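Local structure of Amuc_1102 (Akkermansia muciniphila, 7DSZ) at residues D53-F58 with Y190-E195; L74-Y79 with T109-Y114; L23-L28 with A149-E154. The protein is of unknown function but adopts an immunoglobulin-like fold related to archaeal type IV pilus proteins, consistent with a role in a pilus-like structure. One frame throughout, in Å; residues are numbered along the deposited sequence.

Interaction 1 (D53-F58 with Y190-E195)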
loop_
_atom_site.group_PDB
_atom_site.type_symbol
_atom_site.label_atom_id
_atom_site.label_comp_id
_atom_site.label_asym_id
_atom_site.label_seq_id
_atom_site.Cartn_x
_atom_site.Cartn_y
_atom_site.Cartn_z
ATOM N N ASP C 53 13.808 10.792 -8.608
ATOM C CA ASP C 53 13.506 9.531 -9.281
ATOM C C ASP C 53 14.825 8.978 -9.805
ATOM O O ASP C 53 15.380 9.515 -10.769
ATOM C CB ASP C 53 12.491 9.775 -10.407
ATOM C CG ASP C 53 12.262 8.566 -11.302
ATOM O OD1 ASP C 53 12.742 7.451 -11.011
ATOM O OD2 ASP C 53 11.547 8.754 -12.298
ATOM N N PHE C 54 15.335 7.931 -9.151
ATOM C CA PHE C 54 16.586 7.297 -9.546
ATOM C C PHE C 54 16.253 6.179 -10.521
ATOM O O PHE C 54 15.501 5.271 -10.173
ATOM C CB PHE C 54 17.335 6.734 -8.335
ATOM C CG PHE C 54 17.799 7.780 -7.352
ATOM C CD1 PHE C 54 19.067 8.348 -7.471
ATOM C CD2 PHE C 54 16.993 8.167 -6.292
ATOM C CE1 PHE C 54 19.511 9.316 -6.539
ATOM C CE2 PHE C 54 17.416 9.124 -5.377
ATOM C CZ PHE C 54 18.686 9.692 -5.501
ATOM N N GLU C 55 16.809 6.240 -11.733
ATOM C CA GLU C 55 16.455 5.310 -12.806
ATOM C C GLU C 55 17.700 4.576 -13.266
ATOM O O GLU C 55 18.726 5.214 -13.504
ATOM C CB GLU C 55 15.869 6.065 -14.000
ATOM C CG GLU C 55 14.592 6.832 -13.691
ATOM C CD GLU C 55 13.392 5.953 -13.888
ATOM O OE1 GLU C 55 13.351 5.246 -14.931
ATOM O OE2 GLU C 55 12.505 5.941 -13.006
ATOM N N ILE C 56 17.622 3.253 -13.428
ATOM C CA ILE C 56 18.709 2.492 -14.025
ATOM C C ILE C 56 18.193 1.584 -15.135
ATOM O O ILE C 56 17.353 0.711 -14.887
ATOM C CB ILE C 56 19.525 1.691 -12.988
ATOM C CG1 ILE C 56 20.710 0.990 -13.664
ATOM C CG2 ILE C 56 18.667 0.710 -12.170
ATOM C CD1 ILE C 56 21.828 0.627 -12.651
ATOM N N PRO C 57 18.633 1.772 -16.377
ATOM C CA PRO C 57 18.260 0.847 -17.448
ATOM C C PRO C 57 18.948 -0.489 -17.270
ATOM O O PRO C 57 20.084 -0.562 -16.801
ATOM C CB PRO C 57 18.779 1.529 -18.724
ATOM C CG PRO C 57 19.227 2.892 -18.335
ATOM C CD PRO C 57 19.543 2.830 -16.841
ATOM N N PHE C 58 18.258 -1.553 -17.683
ATOM C CA PHE C 58 18.897 -2.863 -17.671
ATOM C C PHE C 58 18.228 -3.794 -18.670
ATOM O O PHE C 58 17.119 -3.543 -19.140
ATOM C CB PHE C 58 18.901 -3.478 -16.266
ATOM C CG PHE C 58 17.562 -3.994 -15.794
ATOM C CD1 PHE C 58 16.667 -3.157 -15.151
ATOM C CD2 PHE C 58 17.241 -5.330 -15.921
ATOM C CE1 PHE C 58 15.464 -3.648 -14.666
ATOM C CE2 PHE C 58 16.041 -5.829 -15.440
ATOM C CZ PHE C 58 15.143 -4.987 -14.820
ATOM N N TYR C 190 3.553 2.655 -16.717
ATOM C CA TYR C 190 3.492 1.316 -16.155
ATOM C C TYR C 190 4.374 0.347 -16.937
ATOM O O TYR C 190 5.044 -0.506 -16.337
ATOM C CB TYR C 190 2.041 0.824 -16.092
ATOM C CG TYR C 190 1.955 -0.534 -15.424
ATOM C CD1 TYR C 190 1.935 -0.642 -14.030
ATOM C CD2 TYR C 190 1.938 -1.713 -16.179
ATOM C CE1 TYR C 190 1.881 -1.888 -13.398
ATOM C CE2 TYR C 190 1.883 -2.969 -15.560
ATOM C CZ TYR C 190 1.848 -3.047 -14.167
ATOM O OH TYR C 190 1.818 -4.271 -13.520
ATOM N N ASP C 191 4.445 0.508 -18.262
ATOM C CA ASP C 191 5.210 -0.414 -19.103
ATOM C C ASP C 191 6.718 -0.215 -19.049
ATOM O O ASP C 191 7.446 -1.002 -19.671
ATOM C CB ASP C 191 4.760 -0.287 -20.554
ATOM C CG ASP C 191 3.437 -0.945 -20.784
ATOM O OD1 ASP C 191 3.051 -1.739 -19.897
ATOM O OD2 ASP C 191 2.794 -0.679 -21.820
ATOM N N ARG C 192 7.205 0.827 -18.372
ATOM C CA ARG C 192 8.635 1.123 -18.374
ATOM C C ARG C 192 9.424 0.202 -17.450
ATOM O O ARG C 192 10.640 0.035 -17.642
ATOM C CB ARG C 192 8.839 2.597 -17.983
ATOM C CG ARG C 192 10.295 3.055 -17.796
ATOM C CD ARG C 192 10.323 4.563 -17.519
ATOM N NE ARG C 192 11.642 5.076 -17.156
ATOM C CZ ARG C 192 12.475 5.634 -18.028
ATOM N NH1 ARG C 192 12.115 5.733 -19.312
ATOM N NH2 ARG C 192 13.657 6.095 -17.632
ATOM N N TYR C 193 8.766 -0.406 -16.468
ATOM C CA TYR C 193 9.401 -1.168 -15.407
ATOM C C TYR C 193 8.691 -2.501 -15.238
ATOM O O TYR C 193 7.499 -2.620 -15.546
ATOM C CB TYR C 193 9.320 -0.422 -14.067
ATOM C CG TYR C 193 9.601 1.064 -14.105
ATOM C CD1 TYR C 193 8.582 1.976 -14.371
ATOM C CD2 TYR C 193 10.877 1.555 -13.824
ATOM C CE1 TYR C 193 8.835 3.336 -14.372
ATOM C CE2 TYR C 193 11.137 2.922 -13.835
ATOM C CZ TYR C 193 10.101 3.794 -14.097
ATOM O OH TYR C 193 10.299 5.154 -14.119
ATOM N N PRO C 194 9.363 -3.506 -14.693
ATOM C CA PRO C 194 8.643 -4.732 -14.330
ATOM C C PRO C 194 7.718 -4.498 -13.141
ATOM O O PRO C 194 7.785 -3.490 -12.428
ATOM C CB PRO C 194 9.755 -5.727 -13.971
ATOM C CG PRO C 194 11.062 -5.057 -14.377
ATOM C CD PRO C 194 10.788 -3.584 -14.322
ATOM N N GLU C 195 6.838 -5.477 -12.934
ATOM C CA GLU C 195 5.980 -5.510 -11.755
ATOM C C GLU C 195 6.816 -5.627 -10.484
ATOM O O GLU C 195 7.832 -6.323 -10.455
ATOM C CB GLU C 195 5.024 -6.705 -11.869
ATOM C CG GLU C 195 4.081 -6.905 -10.691
ATOM C CD GLU C 195 3.184 -8.133 -10.865
ATOM O OE1 GLU C 195 3.228 -8.764 -11.942
ATOM O OE2 GLU C 195 2.426 -8.434 -9.926
#
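The charged part of this contact is centred on Glu-55, which points from strand 53-58 toward the loop 190-195. Arg-192, its chain extended from CG to NE, meets the carboxylate tip to tip and grips one oxygen side-on. NE and NH2 each donate to Glu-55 OE1 over 2.8 Å, so this salt bridge has two bonds to a single acceptor. OE1 lies in the guanidinium plane, but the nitrogens approach from well above the carboxylate plane, 39° out for NE.

The other oxygen takes a neutral donor. Tyr-193 OH gives a 2.6 Å hydrogen bond to the syn lone pair of Glu-55 OE2, with ring and carboxylate planes 71° apart. Arg-192 CG rides over the centre of the same ring, 3.7 Å above its plane.

The apolar component is small: Phe-58 CZ and Pro-194 CG meet tip to tip at 4.1 Å, the proline carbon at the edge of the aromatic ring.

A loop thus covers the face of the three-stranded sheet opposite the one carrying Ile-56. Asp-53, whose OD2 is in a salt bridge with Arg-31, brings OD1 to 2.5 Å from Glu-55 OE2. Such crowding of buried acids would probably raise the pKa of one of them, while Arg-192 and the tyrosine hydroxyl should help to stabilise negative charge on Glu-55.

Interaction 2 (L74-Y79 with T109-Y114)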
loop_
_atom_site.group_PDB
_atom_site.type_symbol
_atom_site.label_atom_id
_atom_site.label_comp_id
_atom_site.label_asym_id
_atom_site.label_seq_id
_atom_site.Cartn_x
_atom_site.Cartn_y
_atom_site.Cartn_z
ATOM N N LEU C 74 13.878 -10.780 -9.860
ATOM C CA LEU C 74 15.214 -10.237 -9.653
ATOM C C LEU C 74 15.120 -9.292 -8.475
ATOM O O LEU C 74 14.162 -8.514 -8.383
ATOM C CB LEU C 74 15.717 -9.429 -10.857
ATOM C CG LEU C 74 16.212 -10.100 -12.115
ATOM C CD1 LEU C 74 16.603 -9.017 -13.101
ATOM C CD2 LEU C 74 17.422 -10.988 -11.744
ATOM N N THR C 75 16.109 -9.322 -7.595
ATOM C CA THR C 75 16.141 -8.386 -6.477
ATOM C C THR C 75 17.169 -7.299 -6.755
ATOM O O THR C 75 18.338 -7.594 -7.025
ATOM C CB THR C 75 16.448 -9.116 -5.169
ATOM O OG1 THR C 75 15.360 -9.996 -4.867
ATOM C CG2 THR C 75 16.604 -8.123 -4.026
ATOM N N PHE C 76 16.726 -6.048 -6.734
ATOM C CA PHE C 76 17.604 -4.897 -6.900
ATOM C C PHE C 76 17.845 -4.276 -5.535
ATOM O O PHE C 76 16.891 -3.939 -4.838
ATOM C CB PHE C 76 16.974 -3.852 -7.825
ATOM C CG PHE C 76 17.162 -4.141 -9.281
ATOM C CD1 PHE C 76 16.583 -5.265 -9.856
ATOM C CD2 PHE C 76 17.913 -3.291 -10.076
ATOM C CE1 PHE C 76 16.749 -5.535 -11.211
ATOM C CE2 PHE C 76 18.089 -3.559 -11.439
ATOM C CZ PHE C 76 17.502 -4.698 -11.999
ATOM N N LYS C 77 19.111 -4.099 -5.168
ATOM C CA LYS C 77 19.467 -3.414 -3.930
ATOM C C LYS C 77 20.076 -2.069 -4.297
ATOM O O LYS C 77 21.060 -2.011 -5.042
ATOM C CB LYS C 77 20.429 -4.260 -3.096
ATOM C CG LYS C 77 19.807 -5.557 -2.634
ATOM C CD LYS C 77 20.815 -6.447 -1.898
ATOM C CE LYS C 77 20.102 -7.624 -1.209
ATOM N NZ LYS C 77 21.079 -8.525 -0.519
ATOM N N PHE C 78 19.452 -0.992 -3.822
ATOM C CA PHE C 78 19.906 0.362 -4.096
ATOM C C PHE C 78 20.614 0.928 -2.871
ATOM O O PHE C 78 20.114 0.798 -1.754
ATOM C CB PHE C 78 18.735 1.277 -4.442
ATOM C CG PHE C 78 18.023 0.911 -5.718
ATOM C CD1 PHE C 78 17.054 -0.084 -5.708
ATOM C CD2 PHE C 78 18.305 1.570 -6.900
ATOM C CE1 PHE C 78 16.371 -0.415 -6.871
ATOM C CE2 PHE C 78 17.634 1.251 -8.079
ATOM C CZ PHE C 78 16.662 0.263 -8.059
ATOM N N TYR C 79 21.754 1.582 -3.100
ATOM C CA TYR C 79 22.526 2.251 -2.056
ATOM C C TYR C 79 22.768 3.678 -2.501
ATOM O O TYR C 79 23.354 3.903 -3.569
ATOM C CB TYR C 79 23.875 1.563 -1.810
ATOM C CG TYR C 79 23.777 0.087 -1.520
ATOM C CD1 TYR C 79 23.792 -0.839 -2.557
ATOM C CD2 TYR C 79 23.695 -0.384 -0.218
ATOM C CE1 TYR C 79 23.715 -2.190 -2.309
ATOM C CE2 TYR C 79 23.614 -1.743 0.045
ATOM C CZ TYR C 79 23.623 -2.640 -1.012
ATOM O OH TYR C 79 23.546 -3.998 -0.782
ATOM N N THR C 109 14.549 -2.598 -20.182
ATOM C CA THR C 109 13.570 -2.154 -19.201
ATOM C C THR C 109 14.306 -1.305 -18.168
ATOM O O THR C 109 15.453 -0.897 -18.384
ATOM C CB THR C 109 12.822 -3.365 -18.618
ATOM O OG1 THR C 109 11.796 -2.924 -17.717
ATOM C CG2 THR C 109 13.777 -4.313 -17.903
ATOM N N TYR C 110 13.629 -0.975 -17.067
ATOM C CA TYR C 110 14.179 -0.057 -16.080
ATOM C C TYR C 110 13.851 -0.528 -14.675
ATOM O O TYR C 110 12.804 -1.133 -14.436
ATOM C CB TYR C 110 13.604 1.358 -16.216
ATOM C CG TYR C 110 14.400 2.304 -17.076
ATOM C CD1 TYR C 110 15.388 3.114 -16.514
ATOM C CD2 TYR C 110 14.135 2.423 -18.441
ATOM C CE1 TYR C 110 16.121 4.003 -17.297
ATOM C CE2 TYR C 110 14.867 3.308 -19.235
ATOM C CZ TYR C 110 15.843 4.099 -18.649
ATOM O OH TYR C 110 16.560 5.000 -19.407
ATOM N N ALA C 111 14.742 -0.197 -13.739
ATOM C CA ALA C 111 14.464 -0.270 -12.307
ATOM C C ALA C 111 14.528 1.143 -11.722
ATOM O O ALA C 111 15.147 2.044 -12.299
ATOM C CB ALA C 111 15.453 -1.201 -11.595
ATOM N N SER C 112 13.882 1.353 -10.574
ATOM C CA SER C 112 13.877 2.702 -10.020
ATOM C C SER C 112 13.658 2.677 -8.509
ATOM O O SER C 112 13.166 1.697 -7.942
ATOM C CB SER C 112 12.801 3.579 -10.688
ATOM O OG SER C 112 11.491 3.073 -10.443
ATOM N N VAL C 113 14.071 3.775 -7.869
ATOM C CA VAL C 113 13.739 4.060 -6.472
ATOM C C VAL C 113 13.611 5.563 -6.341
ATOM O O VAL C 113 14.066 6.324 -7.197
ATOM C CB VAL C 113 14.772 3.551 -5.436
ATOM C CG1 VAL C 113 14.601 2.074 -5.201
ATOM C CG2 VAL C 113 16.187 3.917 -5.864
ATOM N N TYR C 114 12.960 6.006 -5.257
ATOM C CA TYR C 114 12.541 7.398 -5.154
ATOM C C TYR C 114 12.819 7.963 -3.768
ATOM O O TYR C 114 12.767 7.247 -2.768
ATOM C CB TYR C 114 11.026 7.560 -5.436
ATOM C CG TYR C 114 10.622 6.947 -6.773
ATOM C CD1 TYR C 114 10.534 5.568 -6.925
ATOM C CD2 TYR C 114 10.363 7.754 -7.880
ATOM C CE1 TYR C 114 10.216 5.001 -8.139
ATOM C CE2 TYR C 114 10.017 7.192 -9.114
ATOM C CZ TYR C 114 9.949 5.807 -9.230
ATOM O OH TYR C 114 9.616 5.216 -10.448
#
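Strands 74-79 and 109-114 face each other across the interior of the immunoglobulin-like sandwich, one from each sheet. Their axes pass 8.7 Å apart at a crossing angle of -43°, and no hydrogen bond joins them; alternate side chains fill the gap.

Packing is tightest where Phe-78 meets Val-113. The two valine methyls lie side by side above one face of the ring, toward its CG end: CG1 is 3.3 Å from Phe-78 CD1, and CG2 is as near to CD2. CG1 also makes a CH-pi contact over the ring face, 3.5 Å from the Phe-78 centroid. Val-113 has a second conformer, so this fit describes one of two states. A second CH-pi contact places Ala-111 CB over a face of Phe-76, 3.5 Å from CE2 and displaced toward the rim.

The fit loosens at the CZ tip of Phe-78, where CZ lies 4.0 Å from Ala-111 CB, the methyl now at the ring edge. On the reverse of each strand the chemistry changes: partly exposed Lys-77 points away and pairs with Glu-142, and Ser-112, whose CB also points away, has its OG hydrogen-bonded to Tyr-114 OH at 2.8 Å.

Between the two strands themselves the contact is thus apolar and probably rests on dispersion and the exclusion of water; a nearby polar link between the sheets is Tyr-100 OH, hydrogen-bonded to Ser-112 N.

Interaction 3 (L23-L28 with A149-E154); sequences LEKLSL and ATYSSE
Two hydrogen bonds grip Ser-152 OG: it accepts from Glu-154 N at 3.1 Å, nearly straight at 163°, forming an ST turn, and it also bonds Glu-159 O. Ser-153 OG likewise has two partners, donating to Glu-154 OE2 over 2.7 Å and bonding the backbone N of Gln-137. These bonds shape the turn that ends strand 146-152, but the contact itself is carried by Tyr-151. With CG anti to the backbone N (chi1 151°), its ring lies against the irregular chain at 24-26, and Leu-26 N sits 3.6 Å above the ring plane, over its centre. Leu-26 CB touches the ring at CE2, 3.5 Å away. Here border strands of the two sheets of the immunoglobulin-like sandwich, 18-32 and 146-152, approach along one side of the fold. Gln-137 NE2 bonds both Tyr-151 OH and Leu-26 O, a side-chain bridge between the segments. Replacing Tyr-151 by an alanine would probably uncover the backbone at 25-26 and weaken the link through Gln-137, since ring and hydroxyl would both be gone. Farther along, Leu-23 CD1 reaches between Ala-149 CB, at 3.8 Å, and Tyr-151 CB, at 3.9 Å.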
loop_
_atom_site.group_PDB
_atom_site.type_symbol
_atom_site.label_atom_id
_atom_site.label_comp_id
_atom_site.label_asym_id
_atom_site.label_seq_id
_atom_site.Cartn_x
_atom_site.Cartn_y
_atom_site.Cartn_z
ATOM N N LEU C 23 23.603 -3.924 -16.764
ATOM C CA LEU C 23 23.195 -2.642 -16.190
ATOM C C LEU C 23 23.820 -1.479 -16.942
ATOM O O LEU C 23 24.963 -1.559 -17.390
ATOM C CB LEU C 23 23.610 -2.545 -14.720
ATOM C CG LEU C 23 23.005 -3.531 -13.734
ATOM C CD1 LEU C 23 23.689 -3.369 -12.379
ATOM C CD2 LEU C 23 21.493 -3.279 -13.601
ATOM N N GLU C 24 23.066 -0.391 -17.071
ATOM C CA GLU C 24 23.664 0.874 -17.456
ATOM C C GLU C 24 23.916 1.648 -16.165
ATOM O O GLU C 24 24.275 1.040 -15.161
ATOM C CB GLU C 24 22.776 1.623 -18.455
ATOM C CG GLU C 24 22.423 0.777 -19.710
ATOM C CD GLU C 24 23.653 0.276 -20.472
ATOM O OE1 GLU C 24 24.672 1.000 -20.512
ATOM O OE2 GLU C 24 23.598 -0.848 -21.031
ATOM N N LYS C 25 23.777 2.962 -16.162
ATOM C CA LYS C 25 24.079 3.723 -14.957
ATOM C C LYS C 25 22.794 4.158 -14.264
ATOM O O LYS C 25 21.778 4.404 -14.914
ATOM C CB LYS C 25 24.922 4.954 -15.287
ATOM C CG LYS C 25 26.242 4.617 -15.986
ATOM C CD LYS C 25 27.062 5.880 -16.184
ATOM C CE LYS C 25 28.434 5.577 -16.751
ATOM N NZ LYS C 25 29.208 6.850 -16.861
ATOM N N LEU C 26 22.859 4.267 -12.937
ATOM C CA LEU C 26 21.793 4.926 -12.179
ATOM C C LEU C 26 21.864 6.432 -12.406
ATOM O O LEU C 26 22.903 7.054 -12.149
ATOM C CB LEU C 26 21.926 4.618 -10.687
ATOM C CG LEU C 26 20.712 5.013 -9.845
ATOM C CD1 LEU C 26 19.477 4.149 -10.167
ATOM C CD2 LEU C 26 21.053 4.912 -8.376
ATOM N N SER C 27 20.767 7.017 -12.881
ATOM C CA SER C 27 20.647 8.453 -13.103
ATOM C C SER C 27 19.574 9.026 -12.191
ATOM O O SER C 27 18.554 8.387 -11.950
ATOM C CB SER C 27 20.270 8.774 -14.546
ATOM O OG SER C 27 21.339 8.470 -15.421
ATOM N N LEU C 28 19.784 10.257 -11.732
ATOM C CA LEU C 28 18.778 10.971 -10.945
ATOM C C LEU C 28 18.005 11.929 -11.838
ATOM O O LEU C 28 18.605 12.770 -12.522
ATOM C CB LEU C 28 19.428 11.749 -9.802
ATOM C CG LEU C 28 18.522 12.783 -9.117
ATOM C CD1 LEU C 28 17.395 12.068 -8.376
ATOM C CD2 LEU C 28 19.336 13.630 -8.160
ATOM N N ALA C 149 24.946 -8.772 -10.960
ATOM C CA ALA C 149 25.403 -7.546 -11.601
ATOM C C ALA C 149 25.538 -6.459 -10.549
ATOM O O ALA C 149 24.828 -6.463 -9.542
ATOM C CB ALA C 149 24.458 -7.087 -12.728
ATOM N N THR C 150 26.467 -5.539 -10.796
ATOM C CA THR C 150 26.738 -4.440 -9.881
ATOM C C THR C 150 27.010 -3.171 -10.672
ATOM O O THR C 150 27.769 -3.189 -11.647
ATOM C CB THR C 150 27.940 -4.751 -8.973
ATOM O OG1 THR C 150 27.647 -5.895 -8.167
ATOM C CG2 THR C 150 28.240 -3.569 -8.069
ATOM N N TYR C 151 26.384 -2.075 -10.259
ATOM C CA TYR C 151 26.703 -0.745 -10.754
ATOM C C TYR C 151 27.230 0.078 -9.583
ATOM O O TYR C 151 26.731 -0.050 -8.464
ATOM C CB TYR C 151 25.483 -0.035 -11.365
ATOM C CG TYR C 151 25.600 1.463 -11.212
ATOM C CD1 TYR C 151 26.319 2.222 -12.125
ATOM C CD2 TYR C 151 25.028 2.118 -10.114
ATOM C CE1 TYR C 151 26.469 3.606 -11.949
ATOM C CE2 TYR C 151 25.168 3.480 -9.932
ATOM C CZ TYR C 151 25.891 4.219 -10.838
ATOM O OH TYR C 151 26.006 5.577 -10.636
ATOM N N SER C 152 28.235 0.919 -9.830
ATOM C CA SER C 152 28.685 1.831 -8.784
ATOM C C SER C 152 29.129 3.142 -9.408
ATOM O O SER C 152 29.725 3.148 -10.482
ATOM C CB SER C 152 29.841 1.248 -7.963
ATOM O OG SER C 152 30.307 2.213 -7.023
ATOM N N SER C 153 28.843 4.253 -8.716
ATOM C CA SER C 153 29.342 5.555 -9.140
ATOM C C SER C 153 30.845 5.697 -8.921
ATOM O O SER C 153 31.449 6.625 -9.463
ATOM C CB SER C 153 28.617 6.689 -8.400
ATOM O OG SER C 153 28.904 6.654 -7.009
ATOM N N GLU C 154 31.451 4.822 -8.129
ATOM C CA GLU C 154 32.870 4.906 -7.812
ATOM C C GLU C 154 33.624 3.767 -8.484
ATOM O O GLU C 154 33.057 2.719 -8.820
ATOM C CB GLU C 154 33.105 4.857 -6.297
ATOM C CG GLU C 154 32.211 5.796 -5.483
ATOM C CD GLU C 154 32.262 7.235 -5.959
ATOM O OE1 GLU C 154 33.371 7.808 -6.004
ATOM O OE2 GLU C 154 31.181 7.802 -6.274
#

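Interaction 2 is the apolar core, where the sheets meet face to face. Interaction 1 is also buried but polar, lying on the outer side of the three-stranded sheet, and interaction 3 is a surface contact along the sandwich border. Strand 50-63 connects them: its backbone bonds to 109-114 on one side (Phe-54 N to Val-113 O, 2.8 Å) and to 23-28 on the other (Glu-55 N to Ser-27 O, 2.8 Å). Between interactions 2 and 3 the hydrophobic interior is continuous, since Phe-78 packs on Leu-26 and Phe-76 on Leu-23. Charge thus dominates under the covering loop, CH-pi contacts in the centre, and a tyrosine laid on backbone at the rim.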